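Local coordinates for protein serine protease pet (Escherichia coli, PDB 4OM9) that probably acts as a secreted serine protease, being the passenger domain of an autotransporter enterotoxin from enteroaggregative Escherichia coli, at residues M3-K7 against A8-D12; T155-G159 against I160-Q164; N533-E536 against F537-G540; C539-D542 against W543-I547. All blocks are in the same frame, centred on the assembly; numbering follows the deposited sequence.

Interaction 1: M3-K7 against A8-D12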
ATOM      1  N   MET A   3      34.334   0.237  -1.733  1.00 32.02           N
ATOM      2  CA  MET A   3      33.232   1.048  -2.243  1.00 38.15           C
ATOM      3  C   MET A   3      33.541   2.551  -2.239  1.00 41.02           C
ATOM      4  O   MET A   3      34.000   3.112  -1.241  1.00 38.31           O
ATOM      5  CB  MET A   3      31.958   0.795  -1.428  1.00 36.84           C
ATOM      6  CG  MET A   3      31.065  -0.327  -1.940  1.00 35.54           C
ATOM      7  SD  MET A   3      29.813  -0.858  -0.722  1.00 36.26           S
ATOM      8  CE  MET A   3      30.844  -1.446   0.619  1.00 29.68           C
ATOM      9  N   ASP A   4      33.262   3.209  -3.355  1.00 38.96           N
ATOM     10  CA  ASP A   4      33.469   4.647  -3.452  1.00 37.25           C
ATOM     11  C   ASP A   4      32.168   5.426  -3.217  1.00 38.78           C
ATOM     12  O   ASP A   4      31.240   5.373  -4.023  1.00 38.67           O
ATOM     13  CB  ASP A   4      34.063   4.987  -4.818  1.00 38.17           C
ATOM     14  CG  ASP A   4      34.259   6.476  -5.027  1.00 46.47           C
ATOM     15  OD1 ASP A   4      34.181   7.261  -4.055  1.00 51.31           O
ATOM     16  OD2 ASP A   4      34.498   6.858  -6.188  1.00 50.48           O
ATOM     17  N   ILE A   5      32.121   6.168  -2.116  1.00 39.75           N
ATOM     18  CA  ILE A   5      30.923   6.916  -1.771  1.00 40.86           C
ATOM     19  C   ILE A   5      31.080   8.423  -1.986  1.00 45.41           C
ATOM     20  O   ILE A   5      30.422   9.221  -1.325  1.00 43.61           O
ATOM     21  CB  ILE A   5      30.502   6.630  -0.311  1.00 38.89           C
ATOM     22  CG1 ILE A   5      31.573   7.097   0.678  1.00 39.40           C
ATOM     23  CG2 ILE A   5      30.247   5.133  -0.135  1.00 35.06           C
ATOM     24  CD1 ILE A   5      31.111   7.132   2.141  1.00 37.04           C
ATOM     25  N   SER A   6      31.935   8.809  -2.933  1.00 50.30           N
ATOM     26  CA  SER A   6      32.135  10.224  -3.236  1.00 52.73           C
ATOM     27  C   SER A   6      30.932  10.761  -3.986  1.00 54.15           C
ATOM     28  O   SER A   6      30.538  11.914  -3.814  1.00 60.79           O
ATOM     29  CB  SER A   6      33.424  10.454  -4.050  1.00 52.44           C
ATOM     30  OG  SER A   6      33.395   9.802  -5.312  1.00 51.62           O
ATOM     31  N   LYS A   7      30.347   9.913  -4.819  1.00 49.55           N
ATOM     32  CA  LYS A   7      29.137  10.274  -5.534  1.00 50.22           C
ATOM     33  C   LYS A   7      27.938   9.618  -4.870  1.00 52.60           C
ATOM     34  O   LYS A   7      26.998  10.299  -4.446  1.00 54.11           O
ATOM     35  CB  LYS A   7      29.211   9.852  -6.998  1.00 51.20           C
ATOM     36  CG  LYS A   7      30.071  10.761  -7.878  1.00 51.82           C
ATOM     37  CD  LYS A   7      31.539  10.417  -7.766  1.00 52.95           C
ATOM     38  CE  LYS A   7      32.386  11.245  -8.737  1.00 65.41           C
ATOM     39  NZ  LYS A   7      32.048  10.990 -10.168  1.00 60.50           N
ATOM     40  N   ALA A   8      27.986   8.290  -4.773  1.00 44.22           N
ATOM     41  CA  ALA A   8      26.852   7.507  -4.311  1.00 38.98           C
ATOM     42  C   ALA A   8      26.812   7.439  -2.800  1.00 39.94           C
ATOM     43  O   ALA A   8      27.836   7.539  -2.140  1.00 37.40           O
ATOM     44  CB  ALA A   8      26.912   6.108  -4.892  1.00 38.49           C
ATOM     45  N   TRP A   9      25.625   7.254  -2.247  1.00 42.38           N
ATOM     46  CA  TRP A   9      25.531   6.973  -0.819  1.00 42.18           C
ATOM     47  C   TRP A   9      25.976   5.548  -0.503  1.00 39.20           C
ATOM     48  O   TRP A   9      25.793   4.623  -1.303  1.00 34.77           O
ATOM     49  CB  TRP A   9      24.114   7.180  -0.315  1.00 43.07           C
ATOM     50  CG  TRP A   9      23.824   8.551   0.095  1.00 44.48           C
ATOM     51  CD1 TRP A   9      23.743   9.024   1.369  1.00 41.88           C
ATOM     52  CD2 TRP A   9      23.545   9.656  -0.766  1.00 45.96           C
ATOM     53  NE1 TRP A   9      23.442  10.358   1.354  1.00 47.83           N
ATOM     54  CE2 TRP A   9      23.304  10.769   0.053  1.00 45.77           C
ATOM     55  CE3 TRP A   9      23.477   9.808  -2.157  1.00 48.52           C
ATOM     56  CZ2 TRP A   9      22.998  12.026  -0.464  1.00 49.80           C
ATOM     57  CZ3 TRP A   9      23.171  11.050  -2.673  1.00 50.94           C
ATOM     58  CH2 TRP A   9      22.942  12.146  -1.830  1.00 53.10           C
ATOM     59  N   ALA A  10      26.549   5.383   0.679  1.00 36.30           N
ATOM     60  CA  ALA A  10      27.065   4.106   1.116  1.00 38.10           C
ATOM     61  C   ALA A  10      25.950   3.050   1.094  1.00 39.00           C
ATOM     62  O   ALA A  10      26.156   1.916   0.670  1.00 34.74           O
ATOM     63  CB  ALA A  10      27.676   4.245   2.511  1.00 34.93           C
ATOM     64  N   ARG A  11      24.759   3.466   1.513  1.00 40.65           N
ATOM     65  CA  ARG A  11      23.610   2.581   1.652  1.00 39.51           C
ATOM     66  C   ARG A  11      23.123   2.110   0.279  1.00 38.59           C
ATOM     67  O   ARG A  11      22.449   1.069   0.152  1.00 37.18           O
ATOM     68  CB  ARG A  11      22.501   3.312   2.423  1.00 38.83           C
ATOM     69  CG  ARG A  11      21.132   2.680   2.384  1.00 41.48           C
ATOM     70  CD  ARG A  11      20.177   3.443   3.275  1.00 37.28           C
ATOM     71  NE  ARG A  11      19.153   4.128   2.501  1.00 37.28           N
ATOM     72  CZ  ARG A  11      18.080   4.702   3.038  1.00 40.96           C
ATOM     73  NH1 ARG A  11      17.895   4.661   4.350  1.00 39.14           N
ATOM     74  NH2 ARG A  11      17.184   5.301   2.268  1.00 38.11           N
ATOM     75  N   ASP A  12      23.494   2.866  -0.755  1.00 38.44           N
ATOM     76  CA  ASP A  12      23.071   2.540  -2.111  1.00 37.82           C
ATOM     77  C   ASP A  12      23.637   1.205  -2.621  1.00 38.09           C
ATOM     78  O   ASP A  12      22.925   0.431  -3.269  1.00 35.24           O
ATOM     79  CB  ASP A  12      23.458   3.670  -3.067  1.00 42.41           C
ATOM     80  CG  ASP A  12      22.641   4.928  -2.837  1.00 47.31           C
ATOM     81  OD1 ASP A  12      21.516   4.806  -2.305  1.00 43.35           O
ATOM     82  OD2 ASP A  12      23.109   6.033  -3.205  1.00 51.22           O
TER
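Ile5 and Ala10 make the apolar part of this local contact at the start of the modelled chain. The methyl CG2 of Ile5 lies 3.8 Å from Ala10 CB and slightly closer to Ala10 CA. It gets there because chi1 of 63° sets CG1 between the backbone N and the carbonyl carbon and turns CG2 anti to that carbon, beside N.

Carbonyl crowding is the second theme. Ala8 O sits 3.2 Å from Ile5 CA, and the same separation holds between the two acceptors Ile5 O and Ala8 O. The ammonium of Lys35 donates to both oxygens, a shared donor consistent with their closeness.

Hydrogen bonds act on each side of the contact. Asp4 OD1 takes Ser6 OG and Ser6 N, both at 2.9 Å and from the same face of the carboxylate, the backbone bond making an Asx turn. Further on, Asp12 OD2 is met by Trp9 N at 3.0 Å, from above the carboxylate plane, while Asp12 N bonds back to Trp9 O. These two bonds tie the lead-in residues to the first turn of helix 10-17.

Around this bend, Ile5 and Ala10 both rest on Phe157 of strand 156-157, and Ala8 touches Tyr13 of helix 10-17. Trp9 NE1 bonds to Asn555 of helix 552-558, and Ala10 N to Glu551 just before it.

Interaction 2: T155-G159 against I160-Q164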
ATOM      1  N   THR A 155      35.121  -4.797   4.125  1.00 35.43           N
ATOM      2  CA  THR A 155      34.267  -3.745   3.614  1.00 34.73           C
ATOM      3  C   THR A 155      34.782  -2.358   3.950  1.00 35.89           C
ATOM      4  O   THR A 155      35.175  -2.074   5.078  1.00 35.91           O
ATOM      5  CB  THR A 155      32.826  -3.937   4.142  1.00 34.54           C
ATOM      6  OG1 THR A 155      32.267  -5.106   3.543  1.00 30.32           O
ATOM      7  CG2 THR A 155      31.946  -2.733   3.800  1.00 31.52           C
ATOM      8  N   THR A 156      34.771  -1.498   2.943  1.00 37.10           N
ATOM      9  CA  THR A 156      35.305  -0.149   3.066  1.00 38.01           C
ATOM     10  C   THR A 156      34.443   0.815   2.282  1.00 37.59           C
ATOM     11  O   THR A 156      33.987   0.485   1.182  1.00 36.69           O
ATOM     12  CB  THR A 156      36.759  -0.053   2.544  1.00 39.43           C
ATOM     13  OG1 THR A 156      37.561  -1.064   3.157  1.00 41.53           O
ATOM     14  CG2 THR A 156      37.361   1.306   2.870  1.00 41.76           C
ATOM     15  N   PHE A 157      34.236   2.000   2.854  1.00 35.65           N
ATOM     16  CA  PHE A 157      33.485   3.085   2.219  1.00 40.44           C
ATOM     17  C   PHE A 157      34.384   4.314   2.102  1.00 38.32           C
ATOM     18  O   PHE A 157      34.597   4.998   3.093  1.00 40.59           O
ATOM     19  CB  PHE A 157      32.220   3.455   3.028  1.00 35.71           C
ATOM     20  CG  PHE A 157      31.251   2.324   3.217  1.00 35.00           C
ATOM     21  CD1 PHE A 157      30.297   2.037   2.252  1.00 34.86           C
ATOM     22  CD2 PHE A 157      31.277   1.549   4.375  1.00 38.05           C
ATOM     23  CE1 PHE A 157      29.383   0.987   2.439  1.00 32.38           C
ATOM     24  CE2 PHE A 157      30.372   0.499   4.566  1.00 34.14           C
ATOM     25  CZ  PHE A 157      29.431   0.215   3.598  1.00 32.11           C
ATOM     26  N   SER A 158      34.896   4.582   0.899  1.00 39.92           N
ATOM     27  CA  SER A 158      35.852   5.676   0.650  1.00 40.91           C
ATOM     28  C   SER A 158      36.798   5.913   1.812  1.00 43.89           C
ATOM     29  O   SER A 158      36.771   6.978   2.435  1.00 48.56           O
ATOM     30  CB  SER A 158      35.121   6.988   0.340  1.00 42.81           C
ATOM     31  OG  SER A 158      34.554   6.961  -0.955  1.00 44.19           O
ATOM     32  N   GLY A 159      37.596   4.910   2.141  1.00 43.20           N
ATOM     33  CA  GLY A 159      38.601   5.092   3.167  1.00 50.67           C
ATOM     34  C   GLY A 159      38.085   5.002   4.587  1.00 52.44           C
ATOM     35  O   GLY A 159      38.835   5.217   5.532  1.00 56.47           O
ATOM     36  N   ILE A 160      36.802   4.705   4.748  1.00 41.65           N
ATOM     37  CA  ILE A 160      36.297   4.318   6.063  1.00 40.12           C
ATOM     38  C   ILE A 160      36.386   2.798   6.157  1.00 42.13           C
ATOM     39  O   ILE A 160      35.726   2.078   5.404  1.00 37.52           O
ATOM     40  CB  ILE A 160      34.858   4.778   6.307  1.00 42.28           C
ATOM     41  CG1 ILE A 160      34.784   6.307   6.392  1.00 40.70           C
ATOM     42  CG2 ILE A 160      34.320   4.154   7.581  1.00 39.81           C
ATOM     43  CD1 ILE A 160      33.382   6.824   6.676  1.00 40.56           C
ATOM     44  N   LYS A 161      37.238   2.321   7.057  1.00 49.94           N
ATOM     45  CA  LYS A 161      37.462   0.893   7.214  1.00 45.69           C
ATOM     46  C   LYS A 161      36.587   0.337   8.324  1.00 49.92           C
ATOM     47  O   LYS A 161      36.768   0.659   9.498  1.00 52.84           O
ATOM     48  CB  LYS A 161      38.933   0.607   7.504  1.00 48.75           C
ATOM     49  CG  LYS A 161      39.886   1.472   6.692  1.00 52.97           C
ATOM     50  CD  LYS A 161      41.353   1.179   6.992  1.00 52.66           C
ATOM     51  CE  LYS A 161      41.875   0.041   6.133  1.00 69.65           C
ATOM     52  NZ  LYS A 161      43.364  -0.094   6.208  1.00 76.70           N
ATOM     53  N   THR A 162      35.633  -0.498   7.932  1.00 43.15           N
ATOM     54  CA  THR A 162      34.755  -1.184   8.873  1.00 44.32           C
ATOM     55  C   THR A 162      35.459  -2.361   9.529  1.00 42.27           C
ATOM     56  O   THR A 162      35.105  -2.770  10.634  1.00 45.66           O
ATOM     57  CB  THR A 162      33.503  -1.709   8.178  1.00 43.02           C
ATOM     58  OG1 THR A 162      33.831  -2.915   7.483  1.00 40.74           O
ATOM     59  CG2 THR A 162      32.996  -0.683   7.183  1.00 42.32           C
ATOM     60  N   SER A 163      36.453  -2.895   8.824  1.00 49.25           N
ATOM     61  CA  SER A 163      37.155  -4.111   9.213  1.00 50.55           C
ATOM     62  C   SER A 163      36.182  -5.272   9.346  1.00 50.03           C
ATOM     63  O   SER A 163      36.428  -6.223  10.091  1.00 45.18           O
ATOM     64  CB  SER A 163      37.928  -3.905  10.515  1.00 54.99           C
ATOM     65  OG  SER A 163      39.168  -3.263  10.264  1.00 59.92           O
ATOM     66  N   GLN A 164      35.079  -5.198   8.612  1.00 43.34           N
ATOM     67  CA  GLN A 164      34.077  -6.245   8.677  1.00 42.37           C
ATOM     68  C   GLN A 164      34.129  -7.120   7.433  1.00 40.37           C
ATOM     69  O   GLN A 164      34.052  -6.620   6.313  1.00 42.73           O
ATOM     70  CB  GLN A 164      32.674  -5.652   8.835  1.00 42.88           C
ATOM     71  CG  GLN A 164      32.461  -4.782  10.077  1.00 45.67           C
ATOM     72  CD  GLN A 164      32.663  -5.533  11.372  1.00 47.65           C
ATOM     73  OE1 GLN A 164      32.043  -6.576  11.612  1.00 44.59           O
ATOM     74  NE2 GLN A 164      33.550  -5.015  12.216  1.00 47.64           N
TER
HETATM   75  O   HOH W   1      37.657  -2.690   6.011  1.00 35.16           O
HETATM   76  O   HOH W   2      38.077   3.971   8.691  1.00 35.64           O
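Ile160 closes a beta hairpin with a two-residue type I' turn by pairing with Phe157. Both backbone bonds of this antiparallel hydrogen-bonded pair form: Phe157 N to Ile160 O at 3.0 Å, and Ile160 N to Phe157 O at 2.8 Å. Ser158 and Gly159 make the turn with positive phi, and Ile160 CB is held 3.2 Å from Phe157 O. Ile160 O also receives the methyl CG2 of Thr156, a close approach, as well as a CA-H contact from that residue.

Thr155 is gripped through its carbonyl oxygen. Thr162 OG1 donates to it at 2.9 Å, tilted 34° from the carbonyl plane, while Thr162 N gives a longer bond at 3.3 Å, nearly along the C=O axis. A water adds a third donor and accepts from Ser163 N, stitching the end of the hairpin together. The Thr155 side chain meets Thr162 obliquely, and its own OG1 is taken by Gly153 O.

Thr162 uses both of its branches. With chi1 at 79°, OG1 lies between the backbone N and the carbonyl carbon, where it reaches Thr155 O and also accepts from Gln164 N in an ST turn. The other branch, CG2, lies 3.9 Å from Phe157 CE2, at the edge of the ring and near its plane.

Met3 bonds through its backbone to Thr156 and Ser158, adding the N-terminal residues beside strand 156-157. Ile160 packs on Ala550 and Phe157 on Ile547, so helix 543-550 covers the face that Phe157 and Ile160 share.

Interaction 3: N533-E536 against F537-G540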
ATOM      1  N   ASN A 533      32.021  -4.346  18.489  1.00 62.76           N
ATOM      2  CA  ASN A 533      32.819  -5.234  19.329  1.00 66.50           C
ATOM      3  C   ASN A 533      34.320  -5.077  19.137  1.00 65.58           C
ATOM      4  O   ASN A 533      35.056  -6.056  19.059  1.00 70.39           O
ATOM      5  CB  ASN A 533      32.408  -6.691  19.082  1.00 70.59           C
ATOM      6  CG  ASN A 533      30.961  -6.969  19.496  1.00 74.96           C
ATOM      7  OD1 ASN A 533      30.149  -6.047  19.621  1.00 73.21           O
ATOM      8  ND2 ASN A 533      30.638  -8.241  19.711  1.00 79.53           N
ATOM      9  N   CYS A 534      34.765  -3.832  19.070  1.00 73.92           N
ATOM     10  CA  CYS A 534      36.178  -3.520  19.088  1.00 71.64           C
ATOM     11  C   CYS A 534      36.381  -2.320  20.001  1.00 68.94           C
ATOM     12  O   CYS A 534      35.695  -1.308  19.860  1.00 69.84           O
ATOM     13  CB  CYS A 534      36.698  -3.237  17.682  1.00 69.36           C
ATOM     14  SG  CYS A 534      38.482  -3.439  17.526  1.00 93.77           S
ATOM     15  N   PRO A 535      37.305  -2.440  20.961  1.00 57.68           N
ATOM     16  CA  PRO A 535      37.555  -1.385  21.951  1.00 55.22           C
ATOM     17  C   PRO A 535      37.950  -0.058  21.309  1.00 60.11           C
ATOM     18  O   PRO A 535      38.551  -0.054  20.231  1.00 60.45           O
ATOM     19  CB  PRO A 535      38.712  -1.949  22.781  1.00 61.33           C
ATOM     20  CG  PRO A 535      39.355  -2.976  21.897  1.00 68.71           C
ATOM     21  CD  PRO A 535      38.228  -3.574  21.118  1.00 64.70           C
ATOM     22  N   GLU A 536      37.613   1.046  21.974  1.00 66.99           N
ATOM     23  CA  GLU A 536      37.845   2.386  21.436  1.00 66.04           C
ATOM     24  C   GLU A 536      39.326   2.653  21.216  1.00 62.88           C
ATOM     25  O   GLU A 536      39.700   3.304  20.241  1.00 59.67           O
ATOM     26  CB  GLU A 536      37.248   3.447  22.359  1.00 62.06           C
ATOM     27  CG  GLU A 536      35.890   3.956  21.907  1.00 64.66           C
ATOM     28  CD  GLU A 536      35.968   5.333  21.272  1.00 72.46           C
ATOM     29  OE1 GLU A 536      35.050   6.155  21.498  1.00 73.07           O
ATOM     30  OE2 GLU A 536      36.953   5.594  20.548  1.00 74.10           O
ATOM     31  N   PHE A 537      40.169   2.158  22.116  1.00 53.06           N
ATOM     32  CA  PHE A 537      41.592   2.173  21.836  1.00 60.62           C
ATOM     33  C   PHE A 537      41.799   1.177  20.691  1.00 67.70           C
ATOM     34  O   PHE A 537      41.142   0.136  20.660  1.00 70.08           O
ATOM     35  CB  PHE A 537      42.437   1.840  23.087  1.00 52.56           C
ATOM     36  CG  PHE A 537      42.293   0.421  23.589  1.00 51.97           C
ATOM     37  CD1 PHE A 537      42.978  -0.625  22.983  1.00 57.47           C
ATOM     38  CD2 PHE A 537      41.508   0.142  24.698  1.00 54.51           C
ATOM     39  CE1 PHE A 537      42.848  -1.921  23.451  1.00 55.35           C
ATOM     40  CE2 PHE A 537      41.377  -1.154  25.178  1.00 51.53           C
ATOM     41  CZ  PHE A 537      42.041  -2.182  24.558  1.00 56.89           C
ATOM     42  N   LEU A 538      42.663   1.530  19.742  1.00 86.74           N
ATOM     43  CA  LEU A 538      42.940   0.730  18.540  1.00 94.30           C
ATOM     44  C   LEU A 538      41.812   0.759  17.495  1.00 91.63           C
ATOM     45  O   LEU A 538      42.019   0.342  16.357  1.00100.02           O
ATOM     46  CB  LEU A 538      43.271  -0.729  18.920  1.00 98.62           C
ATOM     47  CG  LEU A 538      42.332  -1.884  18.549  1.00 97.35           C
ATOM     48  CD1 LEU A 538      42.796  -2.586  17.275  1.00101.02           C
ATOM     49  CD2 LEU A 538      42.229  -2.873  19.694  1.00 92.22           C
ATOM     50  N   CYS A 539      40.639   1.281  17.843  1.00 69.18           N
ATOM     51  CA  CYS A 539      39.558   1.334  16.860  1.00 67.59           C
ATOM     52  C   CYS A 539      38.793   2.663  16.785  1.00 64.89           C
ATOM     53  O   CYS A 539      38.135   2.938  15.782  1.00 61.27           O
ATOM     54  CB  CYS A 539      38.572   0.201  17.119  1.00 78.51           C
ATOM     55  SG  CYS A 539      38.275  -0.798  15.663  1.00 92.86           S
ATOM     56  N   GLY A 540      38.865   3.474  17.836  1.00 67.50           N
ATOM     57  CA  GLY A 540      38.275   4.805  17.815  1.00 67.60           C
ATOM     58  C   GLY A 540      36.790   4.873  17.496  1.00 63.46           C
ATOM     59  O   GLY A 540      36.044   3.939  17.784  1.00 67.44           O
TER
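Glu536 O collects the two hydrogen bonds that hold this surface loop in its bend. Gly540 N donates at 2.6 Å, tilted 25° from the carbonyl plane. Cys539 N donates at 3.3 Å from the same face of that plane, but lies well above it, 69° out. The second bond spans a beta turn whose central residues, Phe537 and Leu538, have backbone angles of type II, with phi positive at Leu538; the first carries the bend one residue further, to Gly540, also at positive phi. The N-H groups of two successive residues therefore converge on one oxygen.

The Glu536 carboxylate receives no hydrogen bond from residues 537-540. Its chain folds back so that OE2 comes 3.1 Å from Gly540 CA, while the nearby Gly540 O is another acceptor. Pro535 O has Cys539 CB against it at 3.1 Å. From just before this segment, Asn532 ND2 gives Cys534 O a weak bond.

Apolar contacts line the rest. Pro535 CB stands over one face of the Phe537 ring, 3.9 Å from its centroid, in a CH-pi contact offset toward the rim. On the same proline, CG meets Leu538 CD2 at 3.6 Å.

Cys534 SG, anti to its backbone N, comes 3.2 Å from Cys539 SG. That is too long for a disulfide bond and close for two sulfurs, so the model holds no covalent link here, although the pairing is consistent with a site where a disulfide could form.

Interaction 4: C539-D542 against W543-I547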
ATOM      1  N   CYS A 539      40.639   1.281  17.843  1.00 69.18           N
ATOM      2  CA  CYS A 539      39.558   1.334  16.860  1.00 67.59           C
ATOM      3  C   CYS A 539      38.793   2.663  16.785  1.00 64.89           C
ATOM      4  O   CYS A 539      38.135   2.938  15.782  1.00 61.27           O
ATOM      5  CB  CYS A 539      38.572   0.201  17.119  1.00 78.51           C
ATOM      6  SG  CYS A 539      38.275  -0.798  15.663  1.00 92.86           S
ATOM      7  N   GLY A 540      38.865   3.474  17.836  1.00 67.50           N
ATOM      8  CA  GLY A 540      38.275   4.805  17.815  1.00 67.60           C
ATOM      9  C   GLY A 540      36.790   4.873  17.496  1.00 63.46           C
ATOM     10  O   GLY A 540      36.044   3.939  17.784  1.00 67.44           O
ATOM     11  N   VAL A 541      36.365   5.983  16.894  1.00 57.28           N
ATOM     12  CA  VAL A 541      34.964   6.182  16.528  1.00 56.88           C
ATOM     13  C   VAL A 541      34.406   5.004  15.721  1.00 57.20           C
ATOM     14  O   VAL A 541      35.071   4.468  14.829  1.00 50.81           O
ATOM     15  CB  VAL A 541      34.762   7.478  15.705  1.00 55.97           C
ATOM     16  CG1 VAL A 541      33.278   7.750  15.513  1.00 55.67           C
ATOM     17  CG2 VAL A 541      35.436   8.671  16.378  1.00 58.85           C
ATOM     18  N   ASP A 542      33.183   4.606  16.065  1.00 52.86           N
ATOM     19  CA  ASP A 542      32.454   3.549  15.369  1.00 43.41           C
ATOM     20  C   ASP A 542      32.359   3.860  13.886  1.00 39.57           C
ATOM     21  O   ASP A 542      31.994   4.980  13.499  1.00 39.69           O
ATOM     22  CB  ASP A 542      31.053   3.405  15.972  1.00 47.61           C
ATOM     23  CG  ASP A 542      30.384   2.098  15.607  1.00 44.83           C
ATOM     24  OD1 ASP A 542      30.669   1.539  14.525  1.00 43.98           O
ATOM     25  OD2 ASP A 542      29.560   1.633  16.416  1.00 44.90           O
ATOM     26  N   TRP A 543      32.686   2.877  13.055  1.00 42.46           N
ATOM     27  CA  TRP A 543      32.647   3.073  11.611  1.00 41.40           C
ATOM     28  C   TRP A 543      31.222   3.390  11.155  1.00 38.66           C
ATOM     29  O   TRP A 543      31.015   4.101  10.173  1.00 41.61           O
ATOM     30  CB  TRP A 543      33.191   1.847  10.883  1.00 37.15           C
ATOM     31  CG  TRP A 543      32.430   0.560  11.115  1.00 40.57           C
ATOM     32  CD1 TRP A 543      32.688  -0.385  12.067  1.00 37.95           C
ATOM     33  CD2 TRP A 543      31.303   0.076  10.371  1.00 36.68           C
ATOM     34  NE1 TRP A 543      31.803  -1.424  11.961  1.00 37.65           N
ATOM     35  CE2 TRP A 543      30.945  -1.171  10.930  1.00 36.43           C
ATOM     36  CE3 TRP A 543      30.570   0.573   9.292  1.00 36.20           C
ATOM     37  CZ2 TRP A 543      29.885  -1.930  10.434  1.00 34.71           C
ATOM     38  CZ3 TRP A 543      29.514  -0.182   8.804  1.00 33.70           C
ATOM     39  CH2 TRP A 543      29.185  -1.423   9.375  1.00 32.55           C
ATOM     40  N   VAL A 544      30.250   2.857  11.881  1.00 39.63           N
ATOM     41  CA  VAL A 544      28.846   3.176  11.663  1.00 38.34           C
ATOM     42  C   VAL A 544      28.601   4.673  11.845  1.00 41.87           C
ATOM     43  O   VAL A 544      27.979   5.320  10.999  1.00 41.33           O
ATOM     44  CB  VAL A 544      27.958   2.364  12.617  1.00 39.63           C
ATOM     45  CG1 VAL A 544      26.508   2.865  12.597  1.00 39.26           C
ATOM     46  CG2 VAL A 544      28.031   0.900  12.251  1.00 37.39           C
ATOM     47  N   THR A 545      29.102   5.214  12.952  1.00 45.63           N
ATOM     48  CA  THR A 545      29.065   6.653  13.210  1.00 45.87           C
ATOM     49  C   THR A 545      29.836   7.419  12.123  1.00 44.87           C
ATOM     50  O   THR A 545      29.424   8.500  11.691  1.00 45.70           O
ATOM     51  CB  THR A 545      29.668   6.987  14.609  1.00 51.93           C
ATOM     52  OG1 THR A 545      28.894   6.358  15.642  1.00 52.11           O
ATOM     53  CG2 THR A 545      29.715   8.493  14.860  1.00 49.31           C
ATOM     54  N   ARG A 546      30.954   6.853  11.676  1.00 42.46           N
ATOM     55  CA  ARG A 546      31.818   7.551  10.717  1.00 43.66           C
ATOM     56  C   ARG A 546      31.123   7.712   9.367  1.00 44.95           C
ATOM     57  O   ARG A 546      31.230   8.766   8.719  1.00 45.69           O
ATOM     58  CB  ARG A 546      33.147   6.818  10.543  1.00 44.51           C
ATOM     59  CG  ARG A 546      34.052   6.877  11.752  1.00 44.52           C
ATOM     60  CD  ARG A 546      35.507   6.548  11.380  1.00 45.67           C
ATOM     61  NE  ARG A 546      36.252   6.133  12.563  1.00 53.67           N
ATOM     62  CZ  ARG A 546      37.571   6.010  12.633  1.00 52.94           C
ATOM     63  NH1 ARG A 546      38.336   6.289  11.582  1.00 58.29           N
ATOM     64  NH2 ARG A 546      38.123   5.620  13.770  1.00 47.13           N
ATOM     65  N   ILE A 547      30.395   6.682   8.952  1.00 38.50           N
ATOM     66  CA  ILE A 547      29.625   6.789   7.722  1.00 40.24           C
ATOM     67  C   ILE A 547      28.585   7.913   7.832  1.00 38.25           C
ATOM     68  O   ILE A 547      28.396   8.697   6.897  1.00 41.33           O
ATOM     69  CB  ILE A 547      28.922   5.484   7.383  1.00 37.97           C
ATOM     70  CG1 ILE A 547      29.948   4.391   7.067  1.00 39.35           C
ATOM     71  CG2 ILE A 547      27.961   5.690   6.222  1.00 35.75           C
ATOM     72  CD1 ILE A 547      29.345   2.960   7.066  1.00 37.81           C
TER
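Asp542 caps helix 543-550, its OD1 taking the N-H of Val544 at 3.0 Å. The donor comes from above the carboxylate plane, 47° out of it. The Asp542 side chain is brought there by a CG anti to the backbone N, chi1 -163°, and runs alongside Val544, so that OD1 also touches Val544 CB. The same oxygen lies over one face of the Trp543 ring, nearest CD1 at 3.7 Å. Asp542 O meanwhile accepts from Arg546 N at 2.8 Å, a main-chain bond from the first turn back to the cap residue.

Arg546 turns back from the first turn to the loop. Its chain is extended from CG to NE, and NE donates to Val541 O at 3.0 Å from above the carbonyl plane; a weak bond from NH2 reaches the same oxygen. This clasp brings the guanidinium near Cys539 and Gly540, earlier in the loop. The side chains of Val541 and Thr545 cross at about a right angle, Val541 CG1 meeting Thr545 CG2 at 3.7 Å.

The second shell holds the cap. Arg527 NH2 makes a salt bridge to Asp542 OD2, which probably steadies the carboxylate in its charged form, and Arg527 also touches Val544. Asn532 lies against both Asp542 and Trp543.

Within helix 543-550, Val544 CG2 sits over the centre of the Trp543 ring. The helix follows the long loop after strand 514-520; its Ile547 touches Phe157 of strand 156-157 and Ala10 of helix 10-17, and its Arg546 touches Ile160 of strand 160-161.

All four contacts lie on the same side of the chain's centre, with interactions 1 and 2 in the peptidase family region. Interaction 2 touches both interaction 1 and interaction 4: Met3 O reaches Ser158 N at 2.7 Å, a probable hydrogen bond to interaction 1, and Thr162 CG2 packs on Trp543 CE3 at 3.5 Å in interaction 4. Phe157 CD2 meets Ile547 CD1 at 3.6 Å, and Ala10 CB meets Ile547 CG2 at 4.0 Å, so the capped helix 543-550 bears on both the hairpin and the start of helix 10-17. Interaction 3 shares Cys539 and Gly540 with interaction 4, yet stays about 16 Å, nearest atoms, from interaction 1.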